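Local coordinates for protein porin (Acinetobacter baumannii AB307-0294, PDB 5DL7) that probably forms a porin channel in the outer membrane that lets small solutes pass, perhaps including vanillate, and binds calcium ions, at residues M75-N79 with R102-G107. Sequence-based numbering, arbitrary orientation.
Sequences MAGFN and RDDYYG. With CA (calcium ion), chain E; CA (calcium ion), chain C.
Gly77 and Tyr106 form the hydrogen-bonded pair of an antiparallel ladder: Gly77 N donates to Tyr106 O over 2.7 Å, and Tyr106 N returns a bond to Gly77 O. The next rung joins Asn79 N to Asp104 O at 2.8 Å. CA-H...O contacts fill the spaces between, such as Tyr105 CA to Gly77 O. Segment axes 4.7 Å apart at 170° fit adjacent strands of the OprD-family β-barrel, here the end of strand 66-79 beside the start of strand 105-117, whose 25-residue connection carries calcium sites.

Aromatic contacts lie on the sheet face shared by Ala76, Phe78 and Tyr105. The Tyr105 ring turns its edge to the face of Phe78 in an edge-to-face pair, planes at 60°, with Tyr105 CD1 3.6 Å from Phe78 CE2. The Tyr105 side chain swings opposite the backbone N (chi1 167°), which lays it alongside Phe78, and Tyr105 OH lies 3.7 Å from Ala76 CB. Tyr106 points to the other face, where its hydroxyl bonds to Leu93 O and its ring meets Phe142 edge-to-face.

Polar and metal contacts converge on Asp104. Asn79 ND2 donates to Asp104 OD1 over 2.7 Å; the bond is nearly straight and lies in the amide plane of Asn79, but meets Asp104 OD1 on its anti side and somewhat out of the carboxylate plane. The same carboxylate binds one calcium through both oxygens. Arg102 O binds the same calcium ion at 2.5 Å, and two waters add to the shell, so Asn79 is a second-shell residue that probably helps to orient the Asp104 carboxylate. Asn79 ND2 also donates to Gly82 O. Asp103 chelates the other calcium through both oxygens, alongside Asn97, while the Arg102 guanidinium leads away to Tyr88 O and a salt bridge with Asp48.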
ATOM      1  N   MET A  75      -9.657  10.776  12.188  1.00 32.96           N
ATOM      2  CA  MET A  75     -10.188   9.412  11.799  1.00 31.63           C
ATOM      3  C   MET A  75     -11.102   8.941  12.882  1.00 33.25           C
ATOM      4  O   MET A  75     -10.775   9.097  14.053  1.00 34.22           O
ATOM      5  CB  MET A  75      -9.110   8.479  11.586  1.00 29.51           C
ATOM      6  CG  MET A  75      -8.158   8.838  10.457  1.00 28.62           C
ATOM      7  SD  MET A  75      -6.538   8.172  10.479  1.00 31.32           S
ATOM      8  CE  MET A  75      -5.749   9.379  11.660  1.00 30.99           C
ATOM      9  N   ALA A  76     -12.347   8.561  12.530  1.00 32.77           N
ATOM     10  CA  ALA A  76     -13.270   7.933  13.471  1.00 33.44           C
ATOM     11  C   ALA A  76     -13.849   6.704  12.757  1.00 37.44           C
ATOM     12  O   ALA A  76     -14.489   6.887  11.735  1.00 35.51           O
ATOM     13  CB  ALA A  76     -14.292   8.887  13.905  1.00 35.83           C
ATOM     14  N   GLY A  77     -13.734   5.524  13.358  1.00 30.84           N
ATOM     15  CA  GLY A  77     -14.154   4.259  12.804  1.00 32.28           C
ATOM     16  C   GLY A  77     -15.069   3.426  13.690  1.00 31.83           C
ATOM     17  O   GLY A  77     -14.971   3.552  14.905  1.00 34.99           O
ATOM     18  N   PHE A  78     -15.987   2.700  13.079  1.00 32.90           N
ATOM     19  CA  PHE A  78     -17.063   1.970  13.759  1.00 34.35           C
ATOM     20  C   PHE A  78     -17.249   0.611  13.261  1.00 38.36           C
ATOM     21  O   PHE A  78     -17.305   0.429  12.032  1.00 34.97           O
ATOM     22  CB  PHE A  78     -18.417   2.691  13.506  1.00 37.97           C
ATOM     23  CG  PHE A  78     -18.401   4.133  13.882  1.00 38.09           C
ATOM     24  CD1 PHE A  78     -17.786   5.107  13.056  1.00 38.50           C
ATOM     25  CD2 PHE A  78     -18.863   4.488  15.090  1.00 41.38           C
ATOM     26  CE1 PHE A  78     -17.667   6.464  13.439  1.00 40.19           C
ATOM     27  CE2 PHE A  78     -18.871   5.856  15.437  1.00 44.58           C
ATOM     28  CZ  PHE A  78     -18.221   6.820  14.609  1.00 44.33           C
ATOM     29  N   ASN A  79     -17.540  -0.335  14.160  1.00 35.95           N
ATOM     30  CA  ASN A  79     -17.757  -1.687  13.782  1.00 36.37           C
ATOM     31  C   ASN A  79     -19.273  -1.766  13.417  1.00 36.36           C
ATOM     32  O   ASN A  79     -20.108  -1.377  14.181  1.00 40.49           O
ATOM     33  CB  ASN A  79     -17.479  -2.546  15.029  1.00 37.61           C
ATOM     34  CG  ASN A  79     -17.800  -3.975  14.835  1.00 40.21           C
ATOM     35  OD1 ASN A  79     -17.972  -4.508  13.727  1.00 37.45           O
ATOM     36  ND2 ASN A  79     -17.931  -4.647  15.950  1.00 40.34           N
ATOM     37  N   ARG A 102     -13.509  -7.389  18.841  1.00 38.79           N
ATOM     38  CA  ARG A 102     -13.208  -6.057  18.231  1.00 35.15           C
ATOM     39  C   ARG A 102     -13.491  -4.940  19.221  1.00 36.68           C
ATOM     40  O   ARG A 102     -14.541  -4.973  19.824  1.00 35.71           O
ATOM     41  CB  ARG A 102     -14.190  -5.854  17.068  1.00 36.19           C
ATOM     42  CG  ARG A 102     -13.575  -6.507  15.843  1.00 35.87           C
ATOM     43  CD  ARG A 102     -13.264  -8.003  15.894  1.00 36.18           C
ATOM     44  NE  ARG A 102     -12.961  -8.507  14.521  1.00 34.28           N
ATOM     45  CZ  ARG A 102     -12.466  -9.723  14.241  1.00 37.02           C
ATOM     46  NH1 ARG A 102     -12.127 -10.583  15.220  1.00 36.65           N
ATOM     47  NH2 ARG A 102     -12.306 -10.161  12.978  1.00 34.16           N
ATOM     48  N   ASP A 103     -12.675  -3.910  19.197  1.00 33.38           N
ATOM     49  CA  ASP A 103     -13.165  -2.657  19.641  1.00 36.51           C
ATOM     50  C   ASP A 103     -14.221  -2.100  18.655  1.00 36.31           C
ATOM     51  O   ASP A 103     -13.933  -2.087  17.484  1.00 37.02           O
ATOM     52  CB  ASP A 103     -12.010  -1.707  19.739  1.00 36.72           C
ATOM     53  CG  ASP A 103     -10.997  -2.073  20.929  1.00 39.19           C
ATOM     54  OD1 ASP A 103     -11.485  -2.729  21.919  1.00 40.75           O
ATOM     55  OD2 ASP A 103      -9.834  -1.704  20.820  1.00 42.42           O
ATOM     56  N   ASP A 104     -15.282  -1.558  19.158  1.00 37.30           N
ATOM     57  CA  ASP A 104     -16.432  -1.180  18.358  1.00 38.04           C
ATOM     58  C   ASP A 104     -16.349   0.235  17.766  1.00 38.94           C
ATOM     59  O   ASP A 104     -17.118   0.553  16.815  1.00 35.82           O
ATOM     60  CB  ASP A 104     -17.674  -1.394  19.094  1.00 42.30           C
ATOM     61  CG  ASP A 104     -17.889  -2.884  19.375  1.00 45.31           C
ATOM     62  OD1 ASP A 104     -17.587  -3.795  18.535  1.00 41.51           O
ATOM     63  OD2 ASP A 104     -18.230  -3.197  20.500  1.00 48.95           O
ATOM     64  N   TYR A 105     -15.404   1.028  18.297  1.00 35.11           N
ATOM     65  CA  TYR A 105     -15.205   2.383  17.971  1.00 35.31           C
ATOM     66  C   TYR A 105     -13.740   2.656  18.128  1.00 35.33           C
ATOM     67  O   TYR A 105     -13.145   2.067  19.036  1.00 34.48           O
ATOM     68  CB  TYR A 105     -16.041   3.343  18.711  1.00 37.81           C
ATOM     69  CG  TYR A 105     -15.519   4.625  18.489  1.00 40.98           C
ATOM     70  CD1 TYR A 105     -15.879   5.324  17.341  1.00 44.83           C
ATOM     71  CD2 TYR A 105     -14.605   5.221  19.380  1.00 42.24           C
ATOM     72  CE1 TYR A 105     -15.371   6.607  17.018  1.00 44.88           C
ATOM     73  CE2 TYR A 105     -14.004   6.459  19.042  1.00 41.91           C
ATOM     74  CZ  TYR A 105     -14.357   7.166  17.889  1.00 43.75           C
ATOM     75  OH  TYR A 105     -13.999   8.497  17.621  1.00 46.61           O
ATOM     76  N   TYR A 106     -13.112   3.366  17.163  1.00 30.93           N
ATOM     77  CA  TYR A 106     -11.795   3.854  17.397  1.00 31.38           C
ATOM     78  C   TYR A 106     -11.584   5.124  16.684  1.00 36.29           C
ATOM     79  O   TYR A 106     -12.045   5.290  15.468  1.00 33.92           O
ATOM     80  CB  TYR A 106     -10.694   2.898  17.072  1.00 30.45           C
ATOM     81  CG  TYR A 106     -10.377   2.468  15.577  1.00 28.96           C
ATOM     82  CD1 TYR A 106     -11.361   1.887  14.769  1.00 30.82           C
ATOM     83  CD2 TYR A 106      -9.062   2.537  15.061  1.00 29.09           C
ATOM     84  CE1 TYR A 106     -11.010   1.409  13.432  1.00 30.16           C
ATOM     85  CE2 TYR A 106      -8.686   2.073  13.744  1.00 28.40           C
ATOM     86  CZ  TYR A 106      -9.771   1.498  12.952  1.00 29.35           C
ATOM     87  OH  TYR A 106      -9.394   0.978  11.759  1.00 29.32           O
ATOM     88  N   GLY A 107     -10.826   6.015  17.327  1.00 33.72           N
ATOM     89  CA  GLY A 107     -10.659   7.380  16.836  1.00 36.50           C
ATOM     90  C   GLY A 107      -9.210   7.820  16.962  1.00 35.49           C
ATOM     91  O   GLY A 107      -8.548   7.280  17.847  1.00 36.74           O
TER
HETATM   92 CA    CA E 504     -16.877  -5.543  20.392  1.00 54.91          CA
HETATM   93 CA    CA C 502      -9.083  -2.764  23.052  1.00 52.82          CA
HETATM   94  O   HOH W   1      -7.219  -2.798  21.641  1.00 53.38           O
HETATM   95  O   HOH W   2     -15.905  -5.128  22.319  1.00 51.98           O
HETATM   96  O   HOH W   3     -17.259  -7.065  18.396  1.00 42.83           O